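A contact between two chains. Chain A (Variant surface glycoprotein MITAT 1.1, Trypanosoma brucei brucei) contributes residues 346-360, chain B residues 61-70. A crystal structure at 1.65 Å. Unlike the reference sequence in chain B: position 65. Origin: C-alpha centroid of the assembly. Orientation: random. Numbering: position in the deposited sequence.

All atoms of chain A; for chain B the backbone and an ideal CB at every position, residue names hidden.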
ATOM      1  N   LEU A 346      23.224 -14.095   6.251  1.00 22.74           N
ATOM      2  CA  LEU A 346      24.419 -13.421   5.729  1.00 22.31           C
ATOM      3  C   LEU A 346      24.925 -12.377   6.691  1.00 21.95           C
ATOM      4  O   LEU A 346      26.103 -12.237   6.897  1.00 20.36           O
ATOM      5  CB  LEU A 346      24.134 -12.799   4.373  1.00 21.78           C
ATOM      6  CG  LEU A 346      24.018 -13.890   3.312  1.00 21.60           C
ATOM      7  CD1 LEU A 346      23.349 -13.287   2.092  1.00 22.83           C
ATOM      8  CD2 LEU A 346      25.377 -14.530   2.890  1.00 21.17           C
ATOM      9  N   GLY A 347      23.996 -11.624   7.298  1.00 21.65           N
ATOM     10  CA  GLY A 347      24.327 -10.702   8.384  1.00 20.61           C
ATOM     11  C   GLY A 347      25.085 -11.352   9.547  1.00 21.89           C
ATOM     12  O   GLY A 347      26.066 -10.784  10.053  1.00 21.85           O
ATOM     13  N   ASP A 348      24.658 -12.516   9.978  1.00 22.65           N
ATOM     14  CA  ASP A 348      25.360 -13.263  11.019  1.00 23.33           C
ATOM     15  C   ASP A 348      26.804 -13.640  10.561  1.00 23.91           C
ATOM     16  O   ASP A 348      27.784 -13.514  11.329  1.00 24.38           O
ATOM     17  CB  ASP A 348      24.660 -14.605  11.305  1.00 23.70           C
ATOM     18  CG  ASP A 348      23.404 -14.486  12.138  1.00 25.42           C
ATOM     19  OD1 ASP A 348      22.988 -13.394  12.578  1.00 25.07           O
ATOM     20  OD2 ASP A 348      22.783 -15.598  12.333  1.00 26.21           O
ATOM     21  N   ILE A 349      26.935 -14.133   9.319  1.00 23.33           N
ATOM     22  CA  ILE A 349      28.243 -14.521   8.836  1.00 23.06           C
ATOM     23  C   ILE A 349      29.195 -13.292   8.781  1.00 23.35           C
ATOM     24  O   ILE A 349      30.358 -13.378   9.191  1.00 22.41           O
ATOM     25  CB  ILE A 349      28.141 -15.194   7.443  1.00 23.04           C
ATOM     26  CG1 ILE A 349      27.467 -16.598   7.570  1.00 24.08           C
ATOM     27  CG2 ILE A 349      29.496 -15.375   6.827  1.00 24.03           C
ATOM     28  CD1 ILE A 349      26.825 -17.066   6.278  1.00 25.20           C
ATOM     29  N   LEU A 350      28.709 -12.193   8.258  1.00 22.34           N
ATOM     30  CA  LEU A 350      29.508 -10.973   8.233  1.00 22.75           C
ATOM     31  C   LEU A 350      29.900 -10.539   9.634  1.00 22.37           C
ATOM     32  O   LEU A 350      31.077 -10.171   9.849  1.00 22.28           O
ATOM     33  CB  LEU A 350      28.868  -9.849   7.502  1.00 21.70           C
ATOM     34  CG  LEU A 350      29.696  -8.564   7.406  1.00 20.92           C
ATOM     35  CD1 LEU A 350      31.048  -8.883   6.711  1.00 21.81           C
ATOM     36  CD2 LEU A 350      28.926  -7.522   6.635  1.00 21.77           C
ATOM     37  N   SER A 351      28.962 -10.593  10.554  1.00 22.24           N
ATOM     38  CA  SER A 351      29.286 -10.216  11.937  1.00 23.22           C
ATOM     39  C   SER A 351      30.446 -11.037  12.512  1.00 24.22           C
ATOM     40  O   SER A 351      31.340 -10.500  13.143  1.00 24.08           O
ATOM     41  CB  SER A 351      28.055 -10.348  12.791  1.00 22.97           C
ATOM     42  OG  SER A 351      26.979  -9.540  12.302  1.00 22.62           O
ATOM     43  N   ASN A 352      30.385 -12.344  12.293  1.00 23.01           N
ATOM     44  CA  ASN A 352      31.384 -13.270  12.802  1.00 26.33           C
ATOM     45  C   ASN A 352      32.733 -12.950  12.126  1.00 27.31           C
ATOM     46  O   ASN A 352      33.766 -12.889  12.800  1.00 27.66           O
ATOM     47  CB  ASN A 352      30.939 -14.695  12.519  1.00 27.48           C
ATOM     48  CG  ASN A 352      31.628 -15.703  13.390  1.00 30.49           C
ATOM     49  OD1 ASN A 352      31.158 -16.819  13.572  1.00 33.63           O
ATOM     50  ND2 ASN A 352      32.792 -15.338  13.882  1.00 30.47           N
ATOM     51  N   TYR A 353      32.733 -12.737  10.816  1.00 26.33           N
ATOM     52  CA  TYR A 353      34.048 -12.458  10.148  1.00 27.31           C
ATOM     53  C   TYR A 353      34.600 -11.106  10.468  1.00 28.26           C
ATOM     54  O   TYR A 353      35.806 -11.023  10.436  1.00 31.74           O
ATOM     55  CB  TYR A 353      34.044 -12.646   8.618  1.00 26.66           C
ATOM     56  CG  TYR A 353      34.195 -14.068   8.208  1.00 25.54           C
ATOM     57  CD1 TYR A 353      35.401 -14.748   8.382  1.00 27.92           C
ATOM     58  CD2 TYR A 353      33.142 -14.762   7.648  1.00 26.74           C
ATOM     59  CE1 TYR A 353      35.518 -16.070   8.007  1.00 28.62           C
ATOM     60  CE2 TYR A 353      33.236 -16.090   7.322  1.00 27.37           C
ATOM     61  CZ  TYR A 353      34.445 -16.736   7.458  1.00 28.45           C
ATOM     62  OH  TYR A 353      34.551 -18.040   7.057  1.00 29.44           O
ATOM     63  N   GLU A 354      33.796 -10.077  10.725  1.00 28.29           N
ATOM     64  CA  GLU A 354      34.342  -8.780  11.195  1.00 28.62           C
ATOM     65  C   GLU A 354      35.093  -8.969  12.596  1.00 29.91           C
ATOM     66  O   GLU A 354      36.107  -8.264  12.911  1.00 30.09           O
ATOM     67  CB  GLU A 354      33.302  -7.676  11.292  1.00 30.89           C
ATOM     68  CG  GLU A 354      32.685  -7.104   9.979  1.00 30.51           C
ATOM     69  CD  GLU A 354      31.565  -5.986  10.180  1.00 32.55           C
ATOM     70  OE1 GLU A 354      31.115  -5.689  11.338  1.00 29.16           O
ATOM     71  OE2 GLU A 354      31.076  -5.414   9.126  1.00 34.92           O
ATOM     72  N   MET A 355      34.594  -9.852  13.444  1.00 27.99           N
ATOM     73  CA  MET A 355      35.220 -10.111  14.718  1.00 27.85           C
ATOM     74  C   MET A 355      36.534 -10.811  14.459  1.00 27.68           C
ATOM     75  O   MET A 355      37.576 -10.419  14.997  1.00 27.75           O
ATOM     76  CB  MET A 355      34.359 -11.006  15.636  1.00 28.27           C
ATOM     77  CG  MET A 355      34.929 -11.104  17.046  1.00 28.90           C
ATOM     78  SD  MET A 355      33.807 -12.006  18.128  1.00 30.84           S
ATOM     79  CE  MET A 355      33.788 -13.570  17.384  1.00 31.33           C
ATOM     80  N   ILE A 356      36.496 -11.820  13.620  1.00 27.39           N
ATOM     81  CA  ILE A 356      37.674 -12.601  13.264  1.00 29.82           C
ATOM     82  C   ILE A 356      38.736 -11.724  12.651  1.00 30.56           C
ATOM     83  O   ILE A 356      39.948 -11.878  12.984  1.00 31.88           O
ATOM     84  CB  ILE A 356      37.323 -13.757  12.324  1.00 31.21           C
ATOM     85  CG1 ILE A 356      36.585 -14.848  13.086  1.00 30.40           C
ATOM     86  CG2 ILE A 356      38.604 -14.311  11.661  1.00 33.46           C
ATOM     87  CD1 ILE A 356      35.899 -15.880  12.216  1.00 32.30           C
ATOM     88  N   ALA A 357      38.314 -10.781  11.831  1.00 29.78           N
ATOM     89  CA  ALA A 357      39.254  -9.862  11.169  1.00 33.09           C
ATOM     90  C   ALA A 357      39.934  -8.941  12.184  1.00 33.55           C
ATOM     91  O   ALA A 357      41.151  -8.596  12.029  1.00 36.16           O
ATOM     92  CB  ALA A 357      38.513  -8.991  10.149  1.00 31.91           C
ATOM     93  N   ALA A 358      39.154  -8.484  13.176  1.00 30.72           N
ATOM     94  CA  ALA A 358      39.739  -7.671  14.254  1.00 32.99           C
ATOM     95  C   ALA A 358      40.719  -8.507  15.055  1.00 32.94           C
ATOM     96  O   ALA A 358      41.805  -8.006  15.371  1.00 34.89           O
ATOM     97  CB  ALA A 358      38.677  -7.042  15.171  1.00 30.85           C
ATOM     98  N   GLN A 359      40.356  -9.748  15.385  1.00 31.70           N
ATOM     99  CA  GLN A 359      41.212 -10.593  16.138  1.00 33.96           C
ATOM    100  C   GLN A 359      42.528 -10.785  15.416  1.00 33.98           C
ATOM    101  O   GLN A 359      43.587 -10.842  16.063  1.00 34.80           O
ATOM    102  CB  GLN A 359      40.563 -11.962  16.422  1.00 36.02           C
ATOM    103  CG  GLN A 359      39.408 -11.828  17.409  1.00 39.40           C
ATOM    104  CD  GLN A 359      38.548 -13.066  17.671  1.00 42.38           C
ATOM    105  OE1 GLN A 359      38.176 -13.829  16.749  1.00 43.55           O
ATOM    106  NE2 GLN A 359      38.158 -13.223  18.952  1.00 42.11           N
ATOM    107  N   ASN A 360      42.460 -10.893  14.093  1.00 35.02           N
ATOM    108  CA  ASN A 360      43.637 -11.075  13.224  1.00 35.48           C
ATOM    109  C   ASN A 360      44.651  -9.960  13.423  1.00 34.98           C
ATOM    110  O   ASN A 360      45.842 -10.213  13.525  1.00 35.71           O
ATOM    111  CB  ASN A 360      43.205 -11.093  11.715  1.00 38.41           C
ATOM    112  CG  ASN A 360      44.369 -11.396  10.757  1.00 43.31           C
ATOM    113  OD1 ASN A 360      45.199 -12.267  11.066  1.00 46.93           O
ATOM    114  ND2 ASN A 360      44.447 -10.690   9.579  1.00 42.33           N
TER
ATOM    115  N   UNK B  61      36.515  -3.407  23.338  1.00 28.42           N
ATOM    116  CA  UNK B  61      35.070  -3.728  23.317  1.00 27.80           C
ATOM    117  C   UNK B  61      34.641  -4.646  22.180  1.00 26.27           C
ATOM    118  O   UNK B  61      33.492  -4.624  21.763  1.00 27.06           O
ATOM    119  CB  UNK B  61      34.261  -2.432  23.225  1.00 27.80           C
ATOM    120  N   UNK B  62      35.546  -5.510  21.709  1.00 27.09           N
ATOM    121  CA  UNK B  62      35.339  -6.288  20.523  1.00 27.50           C
ATOM    122  C   UNK B  62      34.115  -7.172  20.646  1.00 27.80           C
ATOM    123  O   UNK B  62      33.314  -7.219  19.717  1.00 25.40           O
ATOM    124  CB  UNK B  62      36.579  -7.133  20.224  1.00 27.50           C
ATOM    125  N   UNK B  63      33.999  -7.942  21.750  1.00 27.54           N
ATOM    126  CA  UNK B  63      32.883  -8.876  21.875  1.00 29.12           C
ATOM    127  C   UNK B  63      31.562  -8.123  22.001  1.00 27.64           C
ATOM    128  O   UNK B  63      30.581  -8.549  21.409  1.00 26.71           O
ATOM    129  CB  UNK B  63      33.086  -9.795  23.081  1.00 29.12           C
ATOM    130  N   UNK B  64      31.554  -7.057  22.802  1.00 25.16           N
ATOM    131  CA  UNK B  64      30.337  -6.256  23.016  1.00 25.43           C
ATOM    132  C   UNK B  64      29.851  -5.683  21.743  1.00 24.27           C
ATOM    133  O   UNK B  64      28.648  -5.723  21.439  1.00 23.61           O
ATOM    134  CB  UNK B  64      30.578  -5.129  24.022  1.00 25.43           C
ATOM    135  N   UNK B  65      30.766  -5.135  20.958  1.00 23.46           N
ATOM    136  CA  UNK B  65      30.395  -4.427  19.742  1.00 24.30           C
ATOM    137  C   UNK B  65      30.044  -5.452  18.650  1.00 23.41           C
ATOM    138  O   UNK B  65      29.127  -5.225  17.831  1.00 22.75           O
ATOM    139  CB  UNK B  65      31.526  -3.503  19.285  1.00 24.30           C
ATOM    140  N   UNK B  66      30.742  -6.580  18.618  1.00 22.89           N
ATOM    141  CA  UNK B  66      30.372  -7.621  17.616  1.00 22.28           C
ATOM    142  C   UNK B  66      28.927  -8.080  17.881  1.00 22.15           C
ATOM    143  O   UNK B  66      28.107  -8.253  16.991  1.00 22.24           O
ATOM    144  CB  UNK B  66      31.330  -8.813  17.678  1.00 22.28           C
ATOM    145  N   UNK B  67      28.631  -8.346  19.138  1.00 23.11           N
ATOM    146  CA  UNK B  67      27.265  -8.722  19.523  1.00 23.55           C
ATOM    147  C   UNK B  67      26.228  -7.676  19.112  1.00 23.05           C
ATOM    148  O   UNK B  67      25.190  -8.005  18.522  1.00 23.75           O
ATOM    149  CB  UNK B  67      27.194  -8.943  21.035  1.00 23.55           C
ATOM    150  N   UNK B  68      26.502  -6.425  19.380  1.00 22.30           N
ATOM    151  CA  UNK B  68      25.536  -5.360  19.054  1.00 22.09           C
ATOM    152  C   UNK B  68      25.338  -5.259  17.550  1.00 21.43           C
ATOM    153  O   UNK B  68      24.216  -5.123  17.050  1.00 21.33           O
ATOM    154  CB  UNK B  68      26.004  -4.014  19.611  1.00 22.09           C
ATOM    155  N   UNK B  69      26.446  -5.335  16.831  1.00 21.60           N
ATOM    156  CA  UNK B  69      26.434  -5.293  15.369  1.00 22.14           C
ATOM    157  C   UNK B  69      25.597  -6.410  14.815  1.00 21.40           C
ATOM    158  O   UNK B  69      24.745  -6.183  13.952  1.00 21.13           O
ATOM    159  CB  UNK B  69      27.854  -5.375  14.806  1.00 22.14           C
ATOM    160  N   UNK B  70      25.845  -7.624  15.271  1.00 20.28           N
ATOM    161  CA  UNK B  70      25.051  -8.782  14.916  1.00 20.88           C
ATOM    162  C   UNK B  70      23.580  -8.645  15.264  1.00 20.85           C
ATOM    163  O   UNK B  70      22.698  -9.026  14.498  1.00 20.67           O
ATOM    164  CB  UNK B  70      25.622 -10.022  15.606  1.00 20.88           C
TER

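The two helices, 346-360 of chain A and 62-70 of chain B, run nearly antiparallel. The angle between their directions is 163°, and their axes approach to 9.3 Å. One face of the chain B helix, positions 62, 66, 69 and 70, meets chain A.

Position 61 lies right before the helix, with phi/psi of -98/29. Its CB has no atom of chain A within 5.5 Å. Chain A sets no demand here, and a capping residue such as Ser or Asp would be plausible. The residue is Ala B61, at the N-cap, with no side-chain acceptor for the free amides.

At position 62 the CB points toward chain A. It lies 5.3 Å from Met A355 CG and 5.5 Å from Ala A358 CB. The surroundings are largely apolar, with room for a medium side chain, so Leu, Ile or Met would suit. It is Leu B62. Its CG lies 3.9 Å from Met A355 CG, its CD1 3.7 Å from Ala A358 CB, and its CD2 3.6 Å from Gln A359 CG.

Position 63 points sideways, with its CB 5.5 Å from Met A355 SD. A long polar or flexible chain would fit. It is Gln B63, which makes no close contact with chain A.

Positions 64 and 65 are out of reach, and many helix-compatible residues would do. They are Gln B64 and Leu B65; the latter differs from the reference Ser.

At position 66 the CB points toward chain A, 4.1 Å from Met A355 SD and 4.8 Å from Ser A351 O. The CA atoms of this position and Met A355 are 6.2 Å apart. That spacing favors a small or compact residue, such as Ala, Ser, Thr or Val. It is Thr B66. Its OG1 donates to Leu B62 O at 2.8 Å, within its own helix, and packs 3.5 Å from Met A355 CB. Its CG2 lies 3.7 Å from Ser A351 O.

Position 67 points away and position 68 is out of reach. Chain A sets no limit at either, and many helix-compatible residues would do. They are Leu B67 and Leu B68.

At position 69 the CB points toward chain A, 4.8 Å from Glu A354 OE1 and 4.9 Å from Ser A351 OG. A carboxylate invites Arg or Lys; a neutral donor such as Gln is also possible. It is Arg B69, which sits among Gly A347, Leu A350, Ser A351 and Glu A354. NE forms a salt bridge with Glu A354 OE1 at 2.8 Å. NH2 donates to Ser A351 OG at 3.2 Å, and that hydroxyl in turn donates to Gly A347 O at 2.7 Å. Leu A350 CD2 covers one face of the guanidinium.

At position 70 an ideal CB would lie just 3.6 Å from Ser A351 OG. Gly or Ala would suit this tight approach. It is Gly B70, whose CA lies 3.3 Å from Ser A351 OG. A water donates to both Gly B70 O and Asp A348 OD1, bridging the chains.

Chain B, residues 61-70: ALQQLTLLRG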
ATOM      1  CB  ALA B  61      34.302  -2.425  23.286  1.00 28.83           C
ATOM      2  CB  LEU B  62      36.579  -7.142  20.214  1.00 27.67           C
ATOM      3  CG  LEU B  62      36.430  -8.133  19.042  1.00 27.87           C
ATOM      4  CD1 LEU B  62      36.184  -7.320  17.825  1.00 28.32           C
ATOM      5  CD2 LEU B  62      37.687  -8.960  18.832  1.00 29.18           C
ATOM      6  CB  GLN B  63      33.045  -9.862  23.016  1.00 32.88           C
ATOM      7  CG  GLN B  63      34.284 -10.764  22.782  1.00 34.79           C
ATOM      8  CD  GLN B  63      34.346 -12.024  23.665  1.00 38.15           C
ATOM      9  OE1 GLN B  63      33.542 -12.226  24.525  1.00 38.65           O
ATOM     10  NE2 GLN B  63      35.346 -12.874  23.423  1.00 43.61           N
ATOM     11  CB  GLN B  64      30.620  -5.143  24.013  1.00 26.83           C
ATOM     12  CG  GLN B  64      30.835  -5.737  25.420  1.00 28.05           C
ATOM     13  CD  GLN B  64      32.296  -6.010  25.759  1.00 29.42           C
ATOM     14  OE1 GLN B  64      33.163  -6.138  24.849  1.00 28.35           O
ATOM     15  NE2 GLN B  64      32.581  -6.096  27.060  1.00 29.63           N
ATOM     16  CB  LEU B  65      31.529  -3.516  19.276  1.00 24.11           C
ATOM     17  CG  LEU B  65      31.744  -2.325  20.216  1.00 25.44           C
ATOM     18  CD1 LEU B  65      32.902  -1.489  19.708  1.00 27.06           C
ATOM     19  CD2 LEU B  65      30.574  -1.385  20.405  1.00 27.62           C
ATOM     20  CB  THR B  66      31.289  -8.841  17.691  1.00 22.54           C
ATOM     21  OG1 THR B  66      32.610  -8.435  17.330  1.00 24.82           O
ATOM     22  CG2 THR B  66      30.843 -10.016  16.803  1.00 24.02           C
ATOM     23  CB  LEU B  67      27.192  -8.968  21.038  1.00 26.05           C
ATOM     24  CG  LEU B  67      25.875  -9.378  21.633  1.00 27.96           C
ATOM     25  CD1 LEU B  67      25.434 -10.692  21.042  1.00 31.11           C
ATOM     26  CD2 LEU B  67      25.993  -9.565  23.109  1.00 29.02           C
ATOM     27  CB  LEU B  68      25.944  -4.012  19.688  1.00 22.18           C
ATOM     28  CG  LEU B  68      25.797  -4.042  21.205  1.00 24.26           C
ATOM     29  CD1 LEU B  68      26.662  -2.967  21.880  1.00 25.00           C
ATOM     30  CD2 LEU B  68      24.364  -3.947  21.630  1.00 25.45           C
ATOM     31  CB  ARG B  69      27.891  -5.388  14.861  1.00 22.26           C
ATOM     32  CG  ARG B  69      28.012  -5.340  13.348  1.00 23.90           C
ATOM     33  CD  ARG B  69      28.352  -6.655  12.599  1.00 25.61           C
ATOM     34  NE  ARG B  69      28.402  -6.215  11.210  1.00 27.39           N
ATOM     35  CZ  ARG B  69      27.408  -6.203  10.244  1.00 30.47           C
ATOM     36  NH1 ARG B  69      27.564  -5.357   9.126  1.00 28.71           N
ATOM     37  NH2 ARG B  69      26.425  -7.172  10.169  1.00 28.77           N
TER
HETATM   38  O   HOH W   1      23.471 -10.841  12.342  1.00 21.90           O
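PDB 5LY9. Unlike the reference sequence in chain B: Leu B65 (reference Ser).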